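Local coordinates for regulator of G-protein signaling 16 (Mus musculus, PDB 3C7L) that speeds GTP hydrolysis by G protein alpha subunits, driving them into the inactive GDP-bound state and so damping receptor signalling, phototransduction included, at residues A[20-25]-A[114-119]; A[34-39]-A[47-52]. All blocks are in the same frame, centred on the assembly; numbering follows the deposited sequence.

The construct is the all-helical RGS domain of the protein, and both contacts lie within it, their centres about 10 Å apart. In chain order the segments run 20-25, 34-39, 47-52 and 114-119, so the local pairing of contact 2 falls between the two halves of contact 1, which ties the start of the domain to the long helix 109-128. Helix 22-25 leads into helix 29-40, linking one side of the contacts. On the other side helix 109-128 packs on helix 45-57: Thr115 CG2 lies 3.3 Å from Asn47 O, and Met119 CE reaches the same carbonyl. Sequence-distant helices thus close into one bundle.

Contact 1 (A[20-25]-A[114-119]); sequences ESFDLL and KTRTLM
The short helix 22-25 stands beside the middle of helix 109-128 with its backbone well separated, the closest alpha carbons being those of Phe22 and Met119 at 9.2 Å, so side chains bridge the gap. Arg116 spans most of it. Its chain is stretched from CG to NE, with CG opposite the backbone N (chi1 180°), and this carries the guanidinium to Asp23, which it grips end-on with two nitrogens. Arg116 NH1 meets Asp23 OD1 on the syn side at 2.9 Å in a nearly straight bond (170°), lying in the guanidinium plane; NH2 reaches OD2 from above the carboxylate plane. Arginine suits the place because its length and twin donors match a carboxylate, and a short acid on the first turn of helix 22-25 presents both oxygens to it. Arg116 NE is left to form a salt bridge with Glu120.

Beneath this polar layer Phe22 is buried, a place suited to a flat apolar ring. Its CD2 lies over one face of the guanidinium, although ring and guanidinium planes are almost perpendicular. The far end of the ring presses on Met119, Phe22 CZ to Met119 CB at 3.7 Å, and the flexible thioether brings Met119 SD to the ring edge, 5.5 Å from the centroid of Phe22. Tyr124 meets the same ring. Ser21 is the N-cap of helix 22-25, its OG accepting a weak bond from Asp23 N. The whole is a Met-aromatic contact roofed by a bidentate salt bridge, fastening the N-terminal part of the RGS helical domain to helix 109-128.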
ATOM      1  N   GLU A  20       8.519  -4.073 -15.905  1.00 11.59           N
ATOM      2  CA  GLU A  20       9.079  -2.815 -16.394  1.00 12.35           C
ATOM      3  C   GLU A  20       8.790  -1.714 -15.374  1.00 12.81           C
ATOM      4  O   GLU A  20       9.545  -0.748 -15.259  1.00 11.20           O
ATOM      5  CB  GLU A  20       8.454  -2.402 -17.727  1.00 12.98           C
ATOM      6  CG  GLU A  20       8.799  -3.265 -18.918  1.00 16.40           C
ATOM      7  CD  GLU A  20       8.220  -2.694 -20.201  1.00 18.63           C
ATOM      8  OE1 GLU A  20       7.057  -2.245 -20.172  1.00 19.51           O
ATOM      9  OE2 GLU A  20       8.918  -2.704 -21.239  1.00 19.83           O
ATOM     10  N   SER A  21       7.689  -1.865 -14.642  1.00 13.09           N
ATOM     11  CA  SER A  21       7.285  -0.871 -13.653  1.00 11.33           C
ATOM     12  C   SER A  21       6.365  -1.422 -12.577  1.00  9.28           C
ATOM     13  O   SER A  21       5.360  -2.059 -12.880  1.00  8.67           O
ATOM     14  CB  SER A  21       6.574   0.290 -14.351  1.00 11.48           C
ATOM     15  OG  SER A  21       5.955   1.144 -13.405  1.00 14.60           O
ATOM     16  N   PHE A  22       6.698  -1.157 -11.320  1.00  8.02           N
ATOM     17  CA  PHE A  22       5.874  -1.612 -10.209  1.00  9.52           C
ATOM     18  C   PHE A  22       4.479  -0.980 -10.330  1.00  7.78           C
ATOM     19  O   PHE A  22       3.469  -1.574  -9.940  1.00  8.80           O
ATOM     20  CB  PHE A  22       6.545  -1.227  -8.885  1.00 10.11           C
ATOM     21  CG  PHE A  22       5.890  -1.821  -7.667  1.00 10.47           C
ATOM     22  CD1 PHE A  22       5.370  -3.113  -7.695  1.00 11.38           C
ATOM     23  CD2 PHE A  22       5.813  -1.098  -6.483  1.00 10.70           C
ATOM     24  CE1 PHE A  22       4.781  -3.676  -6.559  1.00  9.98           C
ATOM     25  CE2 PHE A  22       5.226  -1.651  -5.342  1.00 11.51           C
ATOM     26  CZ  PHE A  22       4.709  -2.941  -5.380  1.00  9.76           C
ATOM     27  N   ASP A  23       4.425   0.221 -10.897  1.00  7.56           N
ATOM     28  CA  ASP A  23       3.158   0.915 -11.081  1.00  7.82           C
ATOM     29  C   ASP A  23       2.253   0.188 -12.077  1.00  8.12           C
ATOM     30  O   ASP A  23       1.028   0.198 -11.928  1.00  7.76           O
ATOM     31  CB  ASP A  23       3.413   2.352 -11.536  1.00  6.04           C
ATOM     32  CG  ASP A  23       4.117   3.173 -10.475  1.00  5.63           C
ATOM     33  OD1 ASP A  23       3.468   3.526  -9.469  1.00  8.74           O
ATOM     34  OD2 ASP A  23       5.324   3.448 -10.631  1.00  6.92           O
ATOM     35  N   LEU A  24       2.847  -0.439 -13.088  1.00  6.79           N
ATOM     36  CA  LEU A  24       2.058  -1.173 -14.069  1.00  6.87           C
ATOM     37  C   LEU A  24       1.523  -2.455 -13.432  1.00  7.42           C
ATOM     38  O   LEU A  24       0.398  -2.869 -13.700  1.00  8.57           O
ATOM     39  CB  LEU A  24       2.895  -1.505 -15.310  1.00  7.30           C
ATOM     40  CG  LEU A  24       3.267  -0.322 -16.209  1.00  8.25           C
ATOM     41  CD1 LEU A  24       3.931  -0.838 -17.485  1.00 11.14           C
ATOM     42  CD2 LEU A  24       2.029   0.481 -16.543  1.00  9.49           C
ATOM     43  N   LEU A  25       2.332  -3.089 -12.588  1.00  7.07           N
ATOM     44  CA  LEU A  25       1.886  -4.297 -11.906  1.00  7.81           C
ATOM     45  C   LEU A  25       0.672  -3.968 -11.029  1.00  9.95           C
ATOM     46  O   LEU A  25      -0.323  -4.694 -11.026  1.00  9.22           O
ATOM     47  CB  LEU A  25       3.005  -4.866 -11.028  1.00  8.16           C
ATOM     48  CG  LEU A  25       2.635  -6.046 -10.118  1.00  7.66           C
ATOM     49  CD1 LEU A  25       2.200  -7.236 -10.955  1.00 13.16           C
ATOM     50  CD2 LEU A  25       3.832  -6.426  -9.257  1.00  9.65           C
ATOM     51  N   LYS A 114       6.920   4.818   2.099  1.00  7.52           N
ATOM     52  CA  LYS A 114       7.745   3.890   2.866  1.00  8.94           C
ATOM     53  C   LYS A 114       7.237   2.473   2.619  1.00  8.29           C
ATOM     54  O   LYS A 114       8.022   1.541   2.427  1.00  6.73           O
ATOM     55  CB  LYS A 114       7.666   4.192   4.366  1.00 11.98           C
ATOM     56  CG  LYS A 114       8.211   5.539   4.796  1.00 16.95           C
ATOM     57  CD  LYS A 114       9.702   5.663   4.538  1.00 19.05           C
ATOM     58  CE  LYS A 114      10.243   6.980   5.083  1.00 21.00           C
ATOM     59  NZ  LYS A 114      11.705   7.120   4.838  1.00 21.20           N
ATOM     60  N   THR A 115       5.914   2.315   2.623  1.00  6.20           N
ATOM     61  CA  THR A 115       5.301   1.010   2.401  1.00  7.39           C
ATOM     62  C   THR A 115       5.564   0.538   0.975  1.00  8.01           C
ATOM     63  O   THR A 115       5.779  -0.654   0.736  1.00  8.25           O
ATOM     64  CB  THR A 115       3.786   1.061   2.679  1.00  8.17           C
ATOM     65  OG1 THR A 115       3.575   1.468   4.038  1.00 11.38           O
ATOM     66  CG2 THR A 115       3.154  -0.315   2.474  1.00  9.04           C
ATOM     67  N   ARG A 116       5.566   1.473   0.030  1.00  7.46           N
ATOM     68  CA  ARG A 116       5.845   1.130  -1.362  1.00  9.61           C
ATOM     69  C   ARG A 116       7.260   0.544  -1.466  1.00 10.09           C
ATOM     70  O   ARG A 116       7.482  -0.470  -2.134  1.00 11.99           O
ATOM     71  CB  ARG A 116       5.760   2.371  -2.250  1.00  7.78           C
ATOM     72  CG  ARG A 116       6.055   2.069  -3.711  1.00 10.08           C
ATOM     73  CD  ARG A 116       6.319   3.318  -4.539  1.00  9.07           C
ATOM     74  NE  ARG A 116       6.756   2.947  -5.881  1.00  6.70           N
ATOM     75  CZ  ARG A 116       6.016   3.041  -6.980  1.00  6.95           C
ATOM     76  NH1 ARG A 116       4.775   3.516  -6.932  1.00  5.97           N
ATOM     77  NH2 ARG A 116       6.513   2.625  -8.137  1.00  5.75           N
ATOM     78  N   THR A 117       8.216   1.192  -0.802  1.00 10.49           N
ATOM     79  CA  THR A 117       9.599   0.733  -0.833  1.00 12.73           C
ATOM     80  C   THR A 117       9.744  -0.625  -0.158  1.00 13.83           C
ATOM     81  O   THR A 117      10.571  -1.444  -0.563  1.00 13.89           O
ATOM     82  CB  THR A 117      10.532   1.757  -0.160  1.00 14.91           C
ATOM     83  OG1 THR A 117      10.484   2.984  -0.892  1.00 13.61           O
ATOM     84  CG2 THR A 117      11.970   1.249  -0.141  1.00 16.58           C
ATOM     85  N   LEU A 118       8.932  -0.863   0.867  1.00 12.45           N
ATOM     86  CA  LEU A 118       8.954  -2.133   1.581  1.00 13.95           C
ATOM     87  C   LEU A 118       8.680  -3.241   0.554  1.00 13.45           C
ATOM     88  O   LEU A 118       9.239  -4.333   0.631  1.00 13.61           O
ATOM     89  CB  LEU A 118       7.870  -2.128   2.663  1.00 13.93           C
ATOM     90  CG  LEU A 118       8.138  -2.690   4.064  1.00 18.52           C
ATOM     91  CD1 LEU A 118       9.438  -2.143   4.640  1.00 18.09           C
ATOM     92  CD2 LEU A 118       6.964  -2.313   4.960  1.00 18.68           C
ATOM     93  N   MET A 119       7.820  -2.947  -0.416  1.00 13.31           N
ATOM     94  CA  MET A 119       7.490  -3.917  -1.460  1.00 11.78           C
ATOM     95  C   MET A 119       8.454  -3.849  -2.648  1.00 11.48           C
ATOM     96  O   MET A 119       9.099  -4.836  -3.005  1.00  9.89           O
ATOM     97  CB  MET A 119       6.057  -3.690  -1.978  1.00 11.29           C
ATOM     98  CG  MET A 119       4.950  -3.916  -0.952  1.00 10.95           C
ATOM     99  SD  MET A 119       3.272  -3.674  -1.627  1.00 10.06           S
ATOM    100  CE  MET A 119       3.089  -1.917  -1.469  1.00  8.35           C
TER

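Contact 2 (A[34-39]-A[47-52])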
ATOM      1  N   ALA A  34      -2.148 -11.855  -8.161  1.00  8.13           N
ATOM      2  CA  ALA A  34      -1.008 -12.752  -8.004  1.00  8.17           C
ATOM      3  C   ALA A  34      -0.053 -12.251  -6.922  1.00  8.03           C
ATOM      4  O   ALA A  34       0.416 -13.025  -6.080  1.00  6.61           O
ATOM      5  CB  ALA A  34      -0.267 -12.886  -9.329  1.00  7.54           C
ATOM      6  N   PHE A  35       0.229 -10.951  -6.948  1.00  8.24           N
ATOM      7  CA  PHE A  35       1.138 -10.367  -5.972  1.00  7.39           C
ATOM      8  C   PHE A  35       0.534 -10.401  -4.565  1.00  6.99           C
ATOM      9  O   PHE A  35       1.247 -10.619  -3.594  1.00  8.10           O
ATOM     10  CB  PHE A  35       1.503  -8.928  -6.372  1.00  5.81           C
ATOM     11  CG  PHE A  35       2.606  -8.323  -5.539  1.00  5.36           C
ATOM     12  CD1 PHE A  35       3.767  -9.043  -5.266  1.00  7.06           C
ATOM     13  CD2 PHE A  35       2.494  -7.025  -5.044  1.00  5.77           C
ATOM     14  CE1 PHE A  35       4.805  -8.478  -4.508  1.00  8.14           C
ATOM     15  CE2 PHE A  35       3.522  -6.448  -4.287  1.00  7.83           C
ATOM     16  CZ  PHE A  35       4.679  -7.174  -4.019  1.00  6.47           C
ATOM     17  N   HIS A  36      -0.776 -10.198  -4.457  1.00  8.16           N
ATOM     18  CA  HIS A  36      -1.431 -10.218  -3.152  1.00  7.63           C
ATOM     19  C   HIS A  36      -1.270 -11.598  -2.517  1.00  8.23           C
ATOM     20  O   HIS A  36      -0.935 -11.713  -1.339  1.00  5.24           O
ATOM     21  CB  HIS A  36      -2.922  -9.860  -3.285  1.00  7.78           C
ATOM     22  CG  HIS A  36      -3.628  -9.706  -1.971  1.00  8.35           C
ATOM     23  ND1 HIS A  36      -4.236 -10.759  -1.323  1.00  9.90           N
ATOM     24  CD2 HIS A  36      -3.779  -8.632  -1.162  1.00  9.25           C
ATOM     25  CE1 HIS A  36      -4.728 -10.342  -0.169  1.00  8.64           C
ATOM     26  NE2 HIS A  36      -4.464  -9.054  -0.047  1.00  7.81           N
ATOM     27  N   ALA A  37      -1.487 -12.642  -3.310  1.00 10.05           N
ATOM     28  CA  ALA A  37      -1.358 -14.008  -2.815  1.00  7.89           C
ATOM     29  C   ALA A  37       0.078 -14.300  -2.395  1.00  8.51           C
ATOM     30  O   ALA A  37       0.309 -14.961  -1.378  1.00  8.67           O
ATOM     31  CB  ALA A  37      -1.804 -14.989  -3.880  1.00  9.52           C
ATOM     32  N   PHE A  38       1.042 -13.804  -3.170  1.00  6.12           N
ATOM     33  CA  PHE A  38       2.450 -14.013  -2.850  1.00  7.84           C
ATOM     34  C   PHE A  38       2.751 -13.379  -1.492  1.00  7.36           C
ATOM     35  O   PHE A  38       3.394 -13.992  -0.636  1.00  7.08           O
ATOM     36  CB  PHE A  38       3.340 -13.383  -3.930  1.00  7.66           C
ATOM     37  CG  PHE A  38       4.814 -13.545  -3.675  1.00  7.55           C
ATOM     38  CD1 PHE A  38       5.450 -14.759  -3.924  1.00  9.35           C
ATOM     39  CD2 PHE A  38       5.566 -12.483  -3.172  1.00  7.09           C
ATOM     40  CE1 PHE A  38       6.821 -14.914  -3.675  1.00  7.67           C
ATOM     41  CE2 PHE A  38       6.936 -12.631  -2.920  1.00  8.51           C
ATOM     42  CZ  PHE A  38       7.561 -13.847  -3.173  1.00  9.93           C
ATOM     43  N   LEU A  39       2.278 -12.148  -1.300  1.00  8.06           N
ATOM     44  CA  LEU A  39       2.484 -11.423  -0.051  1.00  6.93           C
ATOM     45  C   LEU A  39       1.795 -12.079   1.146  1.00  6.97           C
ATOM     46  O   LEU A  39       2.342 -12.117   2.243  1.00  7.02           O
ATOM     47  CB  LEU A  39       1.990  -9.978  -0.194  1.00  4.56           C
ATOM     48  CG  LEU A  39       2.753  -9.122  -1.206  1.00  7.49           C
ATOM     49  CD1 LEU A  39       2.209  -7.701  -1.220  1.00  6.79           C
ATOM     50  CD2 LEU A  39       4.227  -9.118  -0.848  1.00  6.03           C
ATOM     51  N   ASN A  47       0.734  -4.428   3.233  1.00  5.92           N
ATOM     52  CA  ASN A  47       1.465  -3.360   2.547  1.00  7.64           C
ATOM     53  C   ASN A  47       0.746  -2.982   1.256  1.00  6.70           C
ATOM     54  O   ASN A  47       0.593  -1.797   0.933  1.00  4.19           O
ATOM     55  CB  ASN A  47       2.900  -3.794   2.221  1.00  7.31           C
ATOM     56  CG  ASN A  47       3.750  -3.966   3.465  1.00 11.18           C
ATOM     57  OD1 ASN A  47       3.546  -3.276   4.468  1.00  9.49           O
ATOM     58  ND2 ASN A  47       4.723  -4.873   3.401  1.00  9.77           N
ATOM     59  N   LEU A  48       0.313  -3.999   0.516  1.00  7.54           N
ATOM     60  CA  LEU A  48      -0.388  -3.781  -0.741  1.00  7.29           C
ATOM     61  C   LEU A  48      -1.802  -3.241  -0.514  1.00  7.53           C
ATOM     62  O   LEU A  48      -2.262  -2.373  -1.248  1.00  8.12           O
ATOM     63  CB  LEU A  48      -0.455  -5.092  -1.537  1.00  7.16           C
ATOM     64  CG  LEU A  48      -1.270  -5.069  -2.834  1.00  7.54           C
ATOM     65  CD1 LEU A  48      -0.711  -4.019  -3.789  1.00  6.34           C
ATOM     66  CD2 LEU A  48      -1.234  -6.445  -3.471  1.00  6.04           C
ATOM     67  N   GLU A  49      -2.491  -3.759   0.500  1.00  7.01           N
ATOM     68  CA  GLU A  49      -3.848  -3.311   0.796  1.00  7.79           C
ATOM     69  C   GLU A  49      -3.844  -1.842   1.194  1.00  7.56           C
ATOM     70  O   GLU A  49      -4.725  -1.076   0.805  1.00  4.92           O
ATOM     71  CB  GLU A  49      -4.451  -4.176   1.912  1.00  8.24           C
ATOM     72  CG  GLU A  49      -4.637  -5.621   1.465  1.00 10.10           C
ATOM     73  CD  GLU A  49      -5.093  -6.560   2.567  1.00 12.32           C
ATOM     74  OE1 GLU A  49      -5.109  -6.160   3.754  1.00  9.55           O
ATOM     75  OE2 GLU A  49      -5.424  -7.714   2.229  1.00 11.21           O
ATOM     76  N   PHE A  50      -2.835  -1.449   1.963  1.00  6.18           N
ATOM     77  CA  PHE A  50      -2.702  -0.069   2.403  1.00  7.23           C
ATOM     78  C   PHE A  50      -2.432   0.851   1.214  1.00  6.05           C
ATOM     79  O   PHE A  50      -3.043   1.913   1.097  1.00  6.13           O
ATOM     80  CB  PHE A  50      -1.564   0.050   3.423  1.00  8.13           C
ATOM     81  CG  PHE A  50      -1.183   1.466   3.749  1.00  7.09           C
ATOM     82  CD1 PHE A  50      -2.125   2.356   4.254  1.00  7.99           C
ATOM     83  CD2 PHE A  50       0.118   1.911   3.549  1.00  6.57           C
ATOM     84  CE1 PHE A  50      -1.774   3.671   4.555  1.00  8.13           C
ATOM     85  CE2 PHE A  50       0.476   3.214   3.844  1.00  6.42           C
ATOM     86  CZ  PHE A  50      -0.471   4.100   4.349  1.00  9.87           C
ATOM     87  N   TRP A  51      -1.518   0.441   0.337  1.00  5.50           N
ATOM     88  CA  TRP A  51      -1.179   1.246  -0.834  1.00  5.81           C
ATOM     89  C   TRP A  51      -2.430   1.492  -1.671  1.00  6.98           C
ATOM     90  O   TRP A  51      -2.728   2.625  -2.036  1.00  8.90           O
ATOM     91  CB  TRP A  51      -0.113   0.538  -1.680  1.00  5.81           C
ATOM     92  CG  TRP A  51       0.477   1.396  -2.773  1.00  6.55           C
ATOM     93  CD1 TRP A  51       1.577   2.195  -2.683  1.00  8.40           C
ATOM     94  CD2 TRP A  51      -0.020   1.549  -4.110  1.00  6.51           C
ATOM     95  NE1 TRP A  51       1.800   2.837  -3.880  1.00  7.60           N
ATOM     96  CE2 TRP A  51       0.832   2.458  -4.772  1.00  6.99           C
ATOM     97  CE3 TRP A  51      -1.109   1.005  -4.812  1.00  8.55           C
ATOM     98  CZ2 TRP A  51       0.635   2.838  -6.106  1.00  8.22           C
ATOM     99  CZ3 TRP A  51      -1.304   1.382  -6.141  1.00  7.98           C
ATOM    100  CH2 TRP A  51      -0.435   2.289  -6.770  1.00  9.02           C
ATOM    101  N   LEU A  52      -3.169   0.431  -1.967  1.00  7.38           N
ATOM    102  CA  LEU A  52      -4.394   0.548  -2.757  1.00  9.12           C
ATOM    103  C   LEU A  52      -5.444   1.420  -2.058  1.00  9.00           C
ATOM    104  O   LEU A  52      -6.200   2.136  -2.716  1.00  7.10           O
ATOM    105  CB  LEU A  52      -4.986  -0.836  -3.029  1.00 11.16           C
ATOM    106  CG  LEU A  52      -4.173  -1.805  -3.892  1.00 12.10           C
ATOM    107  CD1 LEU A  52      -4.751  -3.195  -3.744  1.00 13.21           C
ATOM    108  CD2 LEU A  52      -4.201  -1.372  -5.350  1.00 10.41           C
TER
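His36 and Glu49 join helices 29-40 and 45-57 through one strong polar link: His36 NE2 donates to Glu49 OE2 over 2.8 Å, at 168° and in the plane of the imidazole. The carboxylate oxygen is approached on its anti side, and the two flat groups are turned only 20° from each other. Histidine fits here because its ring is long enough to bring an N-H to the neighbouring helix; a CG placed trans to the backbone N (chi1 -173°) directs it there. Glu49 answers with a chain extended beyond CG, whose methylene also lies at the edge of the imidazole. The acid would be expected to favour a protonated ring.

Leu48 packs beside this bond, its CD2 methyl at the edge of the imidazole. That methyl rests 3.8 Å from His36 CB and also approaches Phe35, with CD2 of that ring 4.1 Å from Leu48 CD2. On the next turn Leu39 meets the base of the same leucine, Leu39 CD1 to Leu48 CB at 3.7 Å, while Leu39 CD1 lies over one face of the Phe35 ring, toward its rim. One Leu48 methyl thus touches both His36 and Phe35 while its CB takes Leu39, a use of leucine's apolar bulk and reach. With an alanine in place of His36, Glu49 OE2 would probably lose its donor, and the Leu48 methyl the imidazole edge beside it, while the CB contact would stay.

Further out, Phe35 meets the ring of Phe127, Leu39 touches Ser123, and Leu48 packs on Leu26, while Glu49 OE1 has a long, weak ion pair with Lys84. The segment axes come within 10.6 Å at 138°, a roughly antiparallel pairing. This is a two-helix packing of the RGS bundle, an apolar seam bordered by a His-carboxylate hydrogen bond.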